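Local coordinates for DNA alpha-glucosyltransferase (Enterobacteria phage T4, PDB 1XV5), which is a phage-encoded glycosyltransferase of the GT-B clan, built on two parallel beta-sheets flanked by helices, at residues N144-F147 / N148-M152; E355-F358 / E359-E363; A92-N95 / N96-L100. All coordinates share one frame; numbering follows the deposited sequence.

Taken from the N terminus, interaction 3 (residues 92-100) comes first, interaction 1 (144-152) second and interaction 2 (355-363) last. Interactions 3 and 2 lie within single helices, and interaction 1 runs from the N-cap into helix 146-155, so each closes nothing larger than helical turns, and the three follow in series without nesting or crossing. Helices 91-103 and 146-155 are crossover helices of the first parallel sheet. The nearest atoms of interactions 3 and 1 are about 11 Å apart, and helix 128-134 receives side chains from both. Interaction 2 belongs to helix 354-365, after edge strand 347-349 of the second sheet. Its centre is about 53 Å from that of interaction 3, across the chain's centre.

Interaction 1 of 3, residues N144-F147 / N148-M152; sequences NGDF and NKVLM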
ATOM      1  N   ASN A 144       6.654   8.716  14.416  1.00 20.18           N
ATOM      2  CA  ASN A 144       7.979   9.274  14.140  1.00 20.86           C
ATOM      3  C   ASN A 144       8.262   9.542  12.666  1.00 20.57           C
ATOM      4  O   ASN A 144       9.402   9.821  12.288  1.00 20.23           O
ATOM      5  CB  ASN A 144       9.058   8.347  14.704  1.00 23.44           C
ATOM      6  CG  ASN A 144       9.003   8.250  16.214  1.00 26.76           C
ATOM      7  OD1 ASN A 144       9.167   9.247  16.914  1.00 29.38           O
ATOM      8  ND2 ASN A 144       8.764   7.047  16.724  1.00 29.67           N
ATOM      9  N   GLY A 145       7.228   9.465  11.835  1.00 18.72           N
ATOM     10  CA  GLY A 145       7.407   9.711  10.416  1.00 19.02           C
ATOM     11  C   GLY A 145       7.643  11.176  10.092  1.00 20.15           C
ATOM     12  O   GLY A 145       7.524  12.043  10.957  1.00 20.26           O
ATOM     13  N   ASP A 146       7.974  11.454   8.836  1.00 20.11           N
ATOM     14  CA  ASP A 146       8.227  12.819   8.397  1.00 21.48           C
ATOM     15  C   ASP A 146       6.982  13.693   8.509  1.00 21.78           C
ATOM     16  O   ASP A 146       7.079  14.876   8.835  1.00 23.43           O
ATOM     17  CB  ASP A 146       8.747  12.815   6.955  1.00 20.54           C
ATOM     18  CG  ASP A 146      10.164  12.272   6.849  1.00 23.25           C
ATOM     19  OD1 ASP A 146      10.613  11.982   5.721  1.00 23.03           O
ATOM     20  OD2 ASP A 146      10.835  12.146   7.895  1.00 21.96           O
ATOM     21  N   PHE A 147       5.813  13.121   8.244  1.00 21.34           N
ATOM     22  CA  PHE A 147       4.573  13.886   8.337  1.00 21.82           C
ATOM     23  C   PHE A 147       4.397  14.447   9.745  1.00 21.65           C
ATOM     24  O   PHE A 147       4.106  15.631   9.918  1.00 22.95           O
ATOM     25  CB  PHE A 147       3.368  13.006   7.988  1.00 20.65           C
ATOM     26  CG  PHE A 147       2.041  13.702   8.151  1.00 20.56           C
ATOM     27  CD1 PHE A 147       1.624  14.664   7.235  1.00 20.15           C
ATOM     28  CD2 PHE A 147       1.219  13.408   9.231  1.00 20.38           C
ATOM     29  CE1 PHE A 147       0.405  15.325   7.395  1.00 20.58           C
ATOM     30  CE2 PHE A 147      -0.002  14.063   9.402  1.00 20.56           C
ATOM     31  CZ  PHE A 147      -0.410  15.024   8.483  1.00 20.78           C
ATOM     32  N   ASN A 148       4.579  13.587  10.745  1.00 21.85           N
ATOM     33  CA  ASN A 148       4.434  13.978  12.148  1.00 20.88           C
ATOM     34  C   ASN A 148       5.558  14.870  12.670  1.00 23.18           C
ATOM     35  O   ASN A 148       5.307  15.901  13.298  1.00 22.70           O
ATOM     36  CB  ASN A 148       4.367  12.732  13.048  1.00 20.85           C
ATOM     37  CG  ASN A 148       3.016  12.043  13.009  1.00 20.15           C
ATOM     38  OD1 ASN A 148       2.506  11.704  11.943  1.00 20.65           O
ATOM     39  ND2 ASN A 148       2.433  11.818  14.187  1.00 20.57           N
ATOM     40  N   LYS A 149       6.797  14.468  12.408  1.00 24.24           N
ATOM     41  CA  LYS A 149       7.962  15.190  12.908  1.00 26.27           C
ATOM     42  C   LYS A 149       8.480  16.367  12.095  1.00 26.82           C
ATOM     43  O   LYS A 149       9.176  17.228  12.632  1.00 27.12           O
ATOM     44  CB  LYS A 149       9.105  14.200  13.144  1.00 26.49           C
ATOM     45  CG  LYS A 149       8.769  13.097  14.142  1.00 28.59           C
ATOM     46  CD  LYS A 149       8.391  13.674  15.502  1.00 31.48           C
ATOM     47  CE  LYS A 149       8.105  12.578  16.513  1.00 31.63           C
ATOM     48  NZ  LYS A 149       7.806  13.133  17.861  1.00 33.66           N
ATOM     49  N   VAL A 150       8.152  16.424  10.812  1.00 27.58           N
ATOM     50  CA  VAL A 150       8.636  17.525   9.995  1.00 28.99           C
ATOM     51  C   VAL A 150       7.541  18.494   9.563  1.00 30.21           C
ATOM     52  O   VAL A 150       7.561  19.664   9.944  1.00 31.45           O
ATOM     53  CB  VAL A 150       9.379  17.002   8.741  1.00 29.43           C
ATOM     54  CG1 VAL A 150       9.919  18.167   7.929  1.00 29.82           C
ATOM     55  CG2 VAL A 150      10.523  16.089   9.164  1.00 30.49           C
ATOM     56  N   LEU A 151       6.581  18.011   8.780  1.00 30.48           N
ATOM     57  CA  LEU A 151       5.506  18.872   8.299  1.00 31.05           C
ATOM     58  C   LEU A 151       4.607  19.439   9.392  1.00 31.12           C
ATOM     59  O   LEU A 151       4.335  20.639   9.410  1.00 31.11           O
ATOM     60  CB  LEU A 151       4.656  18.134   7.258  1.00 31.32           C
ATOM     61  CG  LEU A 151       5.292  17.949   5.875  1.00 32.43           C
ATOM     62  CD1 LEU A 151       6.506  17.040   5.979  1.00 34.34           C
ATOM     63  CD2 LEU A 151       4.271  17.354   4.917  1.00 33.80           C
ATOM     64  N   MET A 152       4.146  18.586  10.301  1.00 31.15           N
ATOM     65  CA  MET A 152       3.275  19.039  11.380  1.00 32.42           C
ATOM     66  C   MET A 152       3.922  20.119  12.238  1.00 34.05           C
ATOM     67  O   MET A 152       3.274  21.099  12.611  1.00 34.46           O
ATOM     68  CB  MET A 152       2.864  17.861  12.266  1.00 31.56           C
ATOM     69  CG  MET A 152       1.783  16.973  11.665  1.00 31.94           C
ATOM     70  SD  MET A 152       0.253  17.875  11.322  1.00 33.52           S
ATOM     71  CE  MET A 152      -0.337  18.189  12.987  1.00 31.70           C
TER
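Gly145 and Lys149 are joined by the first backbone bond of the helix, Lys149 N to Gly145 O at 2.9 Å, with Gly145 in the N-cap position. The next turn is wider. Asp146 O accepts both Val150 N at 2.7 Å and Leu151 N at 3.2 Å, and Phe147 O takes Met152 N at 3.0 Å; the bonds to Leu151 and Met152 span five residues, the signature of a pi-type turn.

In this widened turn Met152, five residues on, packs against Phe147. With CG opposite the backbone N (chi1 176°), one face of the phenyl ring is turned to the Met152 chain, whose CG stands over it toward the rim. The bend of that chain at chi2 brings SD to 4.7 Å from the Phe147 ring centroid, 34° off the normal, an oblique Met-aromatic contact. At the ring edge, Asn148 OD1, which is also bonded to Ser140 OG, lies 3.5 Å from Phe147 CD2, amide and ring planes being 67° apart. Asn144 OD1 and Lys149 CE meet side by side at 3.5 Å near the surface.

In the beta-alpha-beta unit of strand 137-140, helix 146-155 and strand 172-174, Met152 touches Val172 of the second strand as well as Val132 of helix 128-134, which also packs on Phe147. Asp146 OD1 is bonded to Tyr301 OH and Val119 N, and OD2 pairs with Lys300. Lys300 and Tyr301 follow strand 288-293 of the second sheet, so beside an apolar, sulfur-aromatic face inside one domain, the salt bridge and hydrogen bond probably link the two halves of the GT-B fold.

Interaction 2 of 3, residues E355-F358 / E359-E363; sequences ESTF and ERIKE
Lys362 lies across the ring of Phe358, one helical turn earlier, and almost its whole length is engaged. Its CB is 3.6 Å from Phe358 O, the same carbonyl that accepts Lys362 N in a backbone bond of 2.9 Å. CG then passes over one ring face: it stands 3.8 Å from the Phe358 ring centroid and only 19° off the normal, which qualifies as a CH-pi contact, displaced toward the rim. CD comes closest to the ring, 3.4 Å from Phe358 CE2. Beyond it the chain bends at chi3 (-65°), which keeps CE over the rim of the same face, 3.8 Å from Phe358 CD2. At the tip, NZ forms a salt bridge with Glu359 OE1 at 3.2 Å, reaching that oxygen from above the carboxylate plane, 38° out of it.

A second ion pair, one residue further along, joins Arg360 NH1 to Glu363 OE1. The carboxylate oxygen lies at the edge of the guanidinium and in its plane, although the arginine meets the carboxylate from above.

On the buried side, Phe358 CD1 is 4.2 Å from Ile361 CB, with the two side chains crossing at about a right angle. Phe218 of helix 212-223 touches both residues, and Ile361 also reaches Ile347 and Phe290 of the second sheet. The lysine thus uses its methylenes as an apolar lid and its ammonium as a counter-ion. Glu355 OE1 stands 4.6 Å from Glu359 OE1, a like-charge proximity that the ammonium group would be expected to offset.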
ATOM      1  N   GLU A 355      21.894 -17.206   2.425  1.00 21.67           N
ATOM      2  CA  GLU A 355      22.041 -18.649   2.334  1.00 23.67           C
ATOM      3  C   GLU A 355      21.005 -19.299   3.244  1.00 23.09           C
ATOM      4  O   GLU A 355      20.323 -20.242   2.849  1.00 22.50           O
ATOM      5  CB  GLU A 355      23.450 -19.080   2.755  1.00 26.44           C
ATOM      6  CG  GLU A 355      23.684 -20.573   2.618  1.00 32.88           C
ATOM      7  CD  GLU A 355      25.100 -20.984   2.970  1.00 37.60           C
ATOM      8  OE1 GLU A 355      25.396 -22.197   2.915  1.00 40.68           O
ATOM      9  OE2 GLU A 355      25.917 -20.099   3.299  1.00 40.54           O
ATOM     10  N   SER A 356      20.886 -18.780   4.460  1.00 22.13           N
ATOM     11  CA  SER A 356      19.925 -19.307   5.421  1.00 21.67           C
ATOM     12  C   SER A 356      18.506 -19.110   4.895  1.00 20.47           C
ATOM     13  O   SER A 356      17.645 -19.970   5.067  1.00 18.84           O
ATOM     14  CB  SER A 356      20.082 -18.599   6.768  1.00 25.02           C
ATOM     15  OG  SER A 356      19.125 -19.068   7.700  1.00 31.63           O
ATOM     16  N   THR A 357      18.272 -17.968   4.259  1.00 19.25           N
ATOM     17  CA  THR A 357      16.960 -17.670   3.702  1.00 17.88           C
ATOM     18  C   THR A 357      16.602 -18.688   2.623  1.00 17.29           C
ATOM     19  O   THR A 357      15.506 -19.243   2.619  1.00 16.15           O
ATOM     20  CB  THR A 357      16.929 -16.259   3.081  1.00 18.91           C
ATOM     21  OG1 THR A 357      17.175 -15.286   4.102  1.00 19.73           O
ATOM     22  CG2 THR A 357      15.577 -15.986   2.435  1.00 19.22           C
ATOM     23  N   PHE A 358      17.529 -18.945   1.708  1.00 15.61           N
ATOM     24  CA  PHE A 358      17.245 -19.897   0.645  1.00 16.61           C
ATOM     25  C   PHE A 358      17.111 -21.321   1.181  1.00 16.13           C
ATOM     26  O   PHE A 358      16.350 -22.120   0.645  1.00 15.51           O
ATOM     27  CB  PHE A 358      18.325 -19.843  -0.435  1.00 15.92           C
ATOM     28  CG  PHE A 358      18.016 -20.700  -1.624  1.00 17.50           C
ATOM     29  CD1 PHE A 358      16.789 -20.579  -2.276  1.00 17.24           C
ATOM     30  CD2 PHE A 358      18.934 -21.640  -2.084  1.00 18.36           C
ATOM     31  CE1 PHE A 358      16.479 -21.381  -3.367  1.00 18.05           C
ATOM     32  CE2 PHE A 358      18.636 -22.449  -3.177  1.00 18.79           C
ATOM     33  CZ  PHE A 358      17.406 -22.319  -3.819  1.00 18.74           C
ATOM     34  N   GLU A 359      17.844 -21.638   2.245  1.00 18.75           N
ATOM     35  CA  GLU A 359      17.760 -22.974   2.827  1.00 19.98           C
ATOM     36  C   GLU A 359      16.351 -23.237   3.345  1.00 18.43           C
ATOM     37  O   GLU A 359      15.827 -24.341   3.210  1.00 19.63           O
ATOM     38  CB  GLU A 359      18.780 -23.131   3.956  1.00 24.26           C
ATOM     39  CG  GLU A 359      20.218 -23.183   3.455  1.00 30.44           C
ATOM     40  CD  GLU A 359      20.473 -24.375   2.543  1.00 34.88           C
ATOM     41  OE1 GLU A 359      21.486 -24.366   1.814  1.00 36.99           O
ATOM     42  OE2 GLU A 359      19.662 -25.325   2.558  1.00 39.83           O
ATOM     43  N   ARG A 360      15.731 -22.214   3.922  1.00 17.95           N
ATOM     44  CA  ARG A 360      14.377 -22.354   4.442  1.00 17.89           C
ATOM     45  C   ARG A 360      13.410 -22.533   3.271  1.00 17.66           C
ATOM     46  O   ARG A 360      12.474 -23.330   3.337  1.00 16.97           O
ATOM     47  CB  ARG A 360      14.005 -21.121   5.272  1.00 18.99           C
ATOM     48  CG  ARG A 360      12.618 -21.177   5.921  1.00 21.77           C
ATOM     49  CD  ARG A 360      12.425 -22.419   6.794  1.00 24.70           C
ATOM     50  NE  ARG A 360      11.196 -22.328   7.581  1.00 28.25           N
ATOM     51  CZ  ARG A 360      10.683 -23.318   8.305  1.00 29.48           C
ATOM     52  NH1 ARG A 360      11.286 -24.499   8.350  1.00 29.02           N
ATOM     53  NH2 ARG A 360       9.563 -23.125   8.989  1.00 30.12           N
ATOM     54  N   ILE A 361      13.650 -21.793   2.194  1.00 15.86           N
ATOM     55  CA  ILE A 361      12.817 -21.885   1.004  1.00 15.91           C
ATOM     56  C   ILE A 361      12.893 -23.300   0.430  1.00 17.28           C
ATOM     57  O   ILE A 361      11.879 -23.884   0.049  1.00 15.07           O
ATOM     58  CB  ILE A 361      13.273 -20.859  -0.059  1.00 15.43           C
ATOM     59  CG1 ILE A 361      12.923 -19.448   0.421  1.00 14.19           C
ATOM     60  CG2 ILE A 361      12.624 -21.160  -1.404  1.00 16.65           C
ATOM     61  CD1 ILE A 361      13.454 -18.334  -0.478  1.00 15.03           C
ATOM     62  N   LYS A 362      14.098 -23.857   0.369  1.00 17.64           N
ATOM     63  CA  LYS A 362      14.252 -25.206  -0.149  1.00 18.51           C
ATOM     64  C   LYS A 362      13.549 -26.212   0.760  1.00 19.26           C
ATOM     65  O   LYS A 362      13.001 -27.210   0.289  1.00 18.33           O
ATOM     66  CB  LYS A 362      15.736 -25.559  -0.288  1.00 19.23           C
ATOM     67  CG  LYS A 362      16.440 -24.803  -1.409  1.00 21.55           C
ATOM     68  CD  LYS A 362      17.841 -25.348  -1.674  1.00 22.32           C
ATOM     69  CE  LYS A 362      18.767 -25.136  -0.489  1.00 24.63           C
ATOM     70  NZ  LYS A 362      20.099 -25.759  -0.733  1.00 26.62           N
ATOM     71  N   GLU A 363      13.561 -25.945   2.063  1.00 17.98           N
ATOM     72  CA  GLU A 363      12.911 -26.837   3.014  1.00 18.39           C
ATOM     73  C   GLU A 363      11.403 -26.889   2.768  1.00 16.83           C
ATOM     74  O   GLU A 363      10.818 -27.967   2.685  1.00 16.52           O
ATOM     75  CB  GLU A 363      13.203 -26.379   4.447  1.00 20.75           C
ATOM     76  CG  GLU A 363      12.431 -27.136   5.517  1.00 27.32           C
ATOM     77  CD  GLU A 363      12.902 -26.801   6.918  1.00 30.71           C
ATOM     78  OE1 GLU A 363      13.231 -25.621   7.169  1.00 30.75           O
ATOM     79  OE2 GLU A 363      12.934 -27.717   7.771  1.00 32.83           O
TER

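Interaction 3 of 3, residues A92-N95 / N96-L100; sequences ATIN and NYKKL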
ATOM      1  N   ALA A  92      -6.212  26.224 -11.599  1.00 30.80           N
ATOM      2  CA  ALA A  92      -7.642  26.026 -11.394  1.00 28.76           C
ATOM      3  C   ALA A  92      -7.923  24.796 -10.533  1.00 28.23           C
ATOM      4  O   ALA A  92      -8.820  24.805  -9.691  1.00 28.19           O
ATOM      5  CB  ALA A  92      -8.348  25.898 -12.736  1.00 29.58           C
ATOM      6  N   THR A  93      -7.151  23.739 -10.749  1.00 26.76           N
ATOM      7  CA  THR A  93      -7.332  22.507  -9.994  1.00 26.21           C
ATOM      8  C   THR A  93      -7.097  22.709  -8.501  1.00 25.93           C
ATOM      9  O   THR A  93      -7.967  22.408  -7.684  1.00 26.00           O
ATOM     10  CB  THR A  93      -6.386  21.410 -10.510  1.00 25.26           C
ATOM     11  OG1 THR A  93      -6.747  21.069 -11.853  1.00 24.48           O
ATOM     12  CG2 THR A  93      -6.473  20.166  -9.628  1.00 26.22           C
ATOM     13  N   ILE A  94      -5.924  23.224  -8.148  1.00 26.48           N
ATOM     14  CA  ILE A  94      -5.587  23.451  -6.749  1.00 27.19           C
ATOM     15  C   ILE A  94      -6.421  24.569  -6.126  1.00 28.34           C
ATOM     16  O   ILE A  94      -6.806  24.488  -4.961  1.00 26.92           O
ATOM     17  CB  ILE A  94      -4.082  23.775  -6.588  1.00 27.84           C
ATOM     18  CG1 ILE A  94      -3.752  24.021  -5.114  1.00 28.23           C
ATOM     19  CG2 ILE A  94      -3.713  24.984  -7.433  1.00 28.74           C
ATOM     20  CD1 ILE A  94      -4.066  22.843  -4.208  1.00 28.54           C
ATOM     21  N   ASN A  95      -6.705  25.613  -6.899  1.00 29.37           N
ATOM     22  CA  ASN A  95      -7.508  26.719  -6.392  1.00 30.73           C
ATOM     23  C   ASN A  95      -8.912  26.241  -6.030  1.00 29.56           C
ATOM     24  O   ASN A  95      -9.436  26.570  -4.964  1.00 28.94           O
ATOM     25  CB  ASN A  95      -7.588  27.839  -7.434  1.00 33.91           C
ATOM     26  CG  ASN A  95      -6.263  28.558  -7.621  1.00 38.07           C
ATOM     27  OD1 ASN A  95      -6.104  29.362  -8.544  1.00 41.52           O
ATOM     28  ND2 ASN A  95      -5.307  28.282  -6.740  1.00 39.80           N
ATOM     29  N   ASN A  96      -9.523  25.460  -6.915  1.00 27.54           N
ATOM     30  CA  ASN A  96     -10.860  24.953  -6.644  1.00 26.61           C
ATOM     31  C   ASN A  96     -10.841  23.934  -5.513  1.00 25.43           C
ATOM     32  O   ASN A  96     -11.837  23.762  -4.815  1.00 24.80           O
ATOM     33  CB  ASN A  96     -11.481  24.339  -7.903  1.00 28.28           C
ATOM     34  CG  ASN A  96     -11.904  25.391  -8.912  1.00 30.17           C
ATOM     35  OD1 ASN A  96     -12.134  26.545  -8.555  1.00 30.59           O
ATOM     36  ND2 ASN A  96     -12.027  24.995 -10.173  1.00 30.57           N
ATOM     37  N   TYR A  97      -9.711  23.255  -5.330  1.00 24.48           N
ATOM     38  CA  TYR A  97      -9.614  22.285  -4.249  1.00 24.53           C
ATOM     39  C   TYR A  97      -9.602  23.043  -2.928  1.00 25.18           C
ATOM     40  O   TYR A  97     -10.272  22.658  -1.973  1.00 26.04           O
ATOM     41  CB  TYR A  97      -8.347  21.434  -4.373  1.00 24.25           C
ATOM     42  CG  TYR A  97      -8.118  20.556  -3.163  1.00 21.78           C
ATOM     43  CD1 TYR A  97      -7.125  20.860  -2.235  1.00 23.29           C
ATOM     44  CD2 TYR A  97      -8.942  19.460  -2.909  1.00 22.89           C
ATOM     45  CE1 TYR A  97      -6.958  20.095  -1.079  1.00 22.64           C
ATOM     46  CE2 TYR A  97      -8.787  18.690  -1.753  1.00 21.47           C
ATOM     47  CZ  TYR A  97      -7.794  19.017  -0.844  1.00 22.99           C
ATOM     48  OH  TYR A  97      -7.650  18.282   0.312  1.00 24.01           O
ATOM     49  N   LYS A  98      -8.844  24.134  -2.883  1.00 26.42           N
ATOM     50  CA  LYS A  98      -8.771  24.944  -1.676  1.00 27.17           C
ATOM     51  C   LYS A  98     -10.133  25.565  -1.385  1.00 27.80           C
ATOM     52  O   LYS A  98     -10.520  25.699  -0.224  1.00 26.62           O
ATOM     53  CB  LYS A  98      -7.716  26.042  -1.823  1.00 29.12           C
ATOM     54  CG  LYS A  98      -6.290  25.522  -1.902  1.00 31.90           C
ATOM     55  CD  LYS A  98      -5.283  26.662  -1.881  1.00 35.20           C
ATOM     56  CE  LYS A  98      -3.856  26.136  -1.907  1.00 37.38           C
ATOM     57  NZ  LYS A  98      -2.848  27.231  -1.816  1.00 40.03           N
ATOM     58  N   LYS A  99     -10.858  25.939  -2.437  1.00 27.35           N
ATOM     59  CA  LYS A  99     -12.180  26.532  -2.266  1.00 28.28           C
ATOM     60  C   LYS A  99     -13.118  25.482  -1.686  1.00 28.45           C
ATOM     61  O   LYS A  99     -13.971  25.786  -0.847  1.00 27.25           O
ATOM     62  CB  LYS A  99     -12.741  27.035  -3.601  1.00 29.25           C
ATOM     63  CG  LYS A  99     -13.997  27.879  -3.426  1.00 32.43           C
ATOM     64  CD  LYS A  99     -14.771  28.082  -4.719  1.00 34.46           C
ATOM     65  CE  LYS A  99     -13.974  28.798  -5.782  1.00 35.46           C
ATOM     66  NZ  LYS A  99     -14.802  28.948  -7.015  1.00 37.03           N
ATOM     67  N   LEU A 100     -12.959  24.243  -2.140  1.00 27.52           N
ATOM     68  CA  LEU A 100     -13.780  23.143  -1.649  1.00 28.14           C
ATOM     69  C   LEU A 100     -13.634  23.010  -0.141  1.00 26.72           C
ATOM     70  O   LEU A 100     -14.624  22.904   0.582  1.00 26.06           O
ATOM     71  CB  LEU A 100     -13.362  21.823  -2.301  1.00 29.72           C
ATOM     72  CG  LEU A 100     -14.072  21.373  -3.573  1.00 32.91           C
ATOM     73  CD1 LEU A 100     -13.467  20.054  -4.042  1.00 33.35           C
ATOM     74  CD2 LEU A 100     -15.561  21.204  -3.300  1.00 33.77           C
TER
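Ala92 O accepts Asn96 N at 2.9 Å, and the Asn96 side chain folds back over the same carbonyl. With chi1 at -73°, Asn96 CG stands next to its own backbone N and 3.2 Å from Ala92 O. The amide nitrogen ND2 is near this oxygen too, but its angle is too poor for a bond; it donates instead to Leu62 O in a loop. Equivalent four-residue bonds link Tyr97 N to Thr93 O, Lys98 N to Ile94 O (2.9 Å) and Lys99 N to Asn95 O, the regular ladder of an alpha-helix.

Ile94 carries the apolar part. Its CD1 lies 4.1 Å from Tyr97 CD1, approaching the phenol ring obliquely. Lys98, extended beyond CG, runs alongside the same branch, with CE 3.8 Å from Ile94 CG1. The tyrosine continues inward, touching Phe7 of strand 3-8, and its OH bonds to Thr131 OG1 of helix 128-134. Nearby, Lys98 NZ makes a long, weak ion pair with Glu130 on that same helix, and Thr93 OG1 is bonded to Asp42 OD1.

Helix 91-103 is the crossover between strands 78-83 and 109-114. Its turns are thus held by backbone bonds and the aliphatic fit of Ile94 with Lys98 and Tyr97, whereas the polar ends of Thr93, Asn96 and Tyr97 are satisfied by neighbouring parts of the fold.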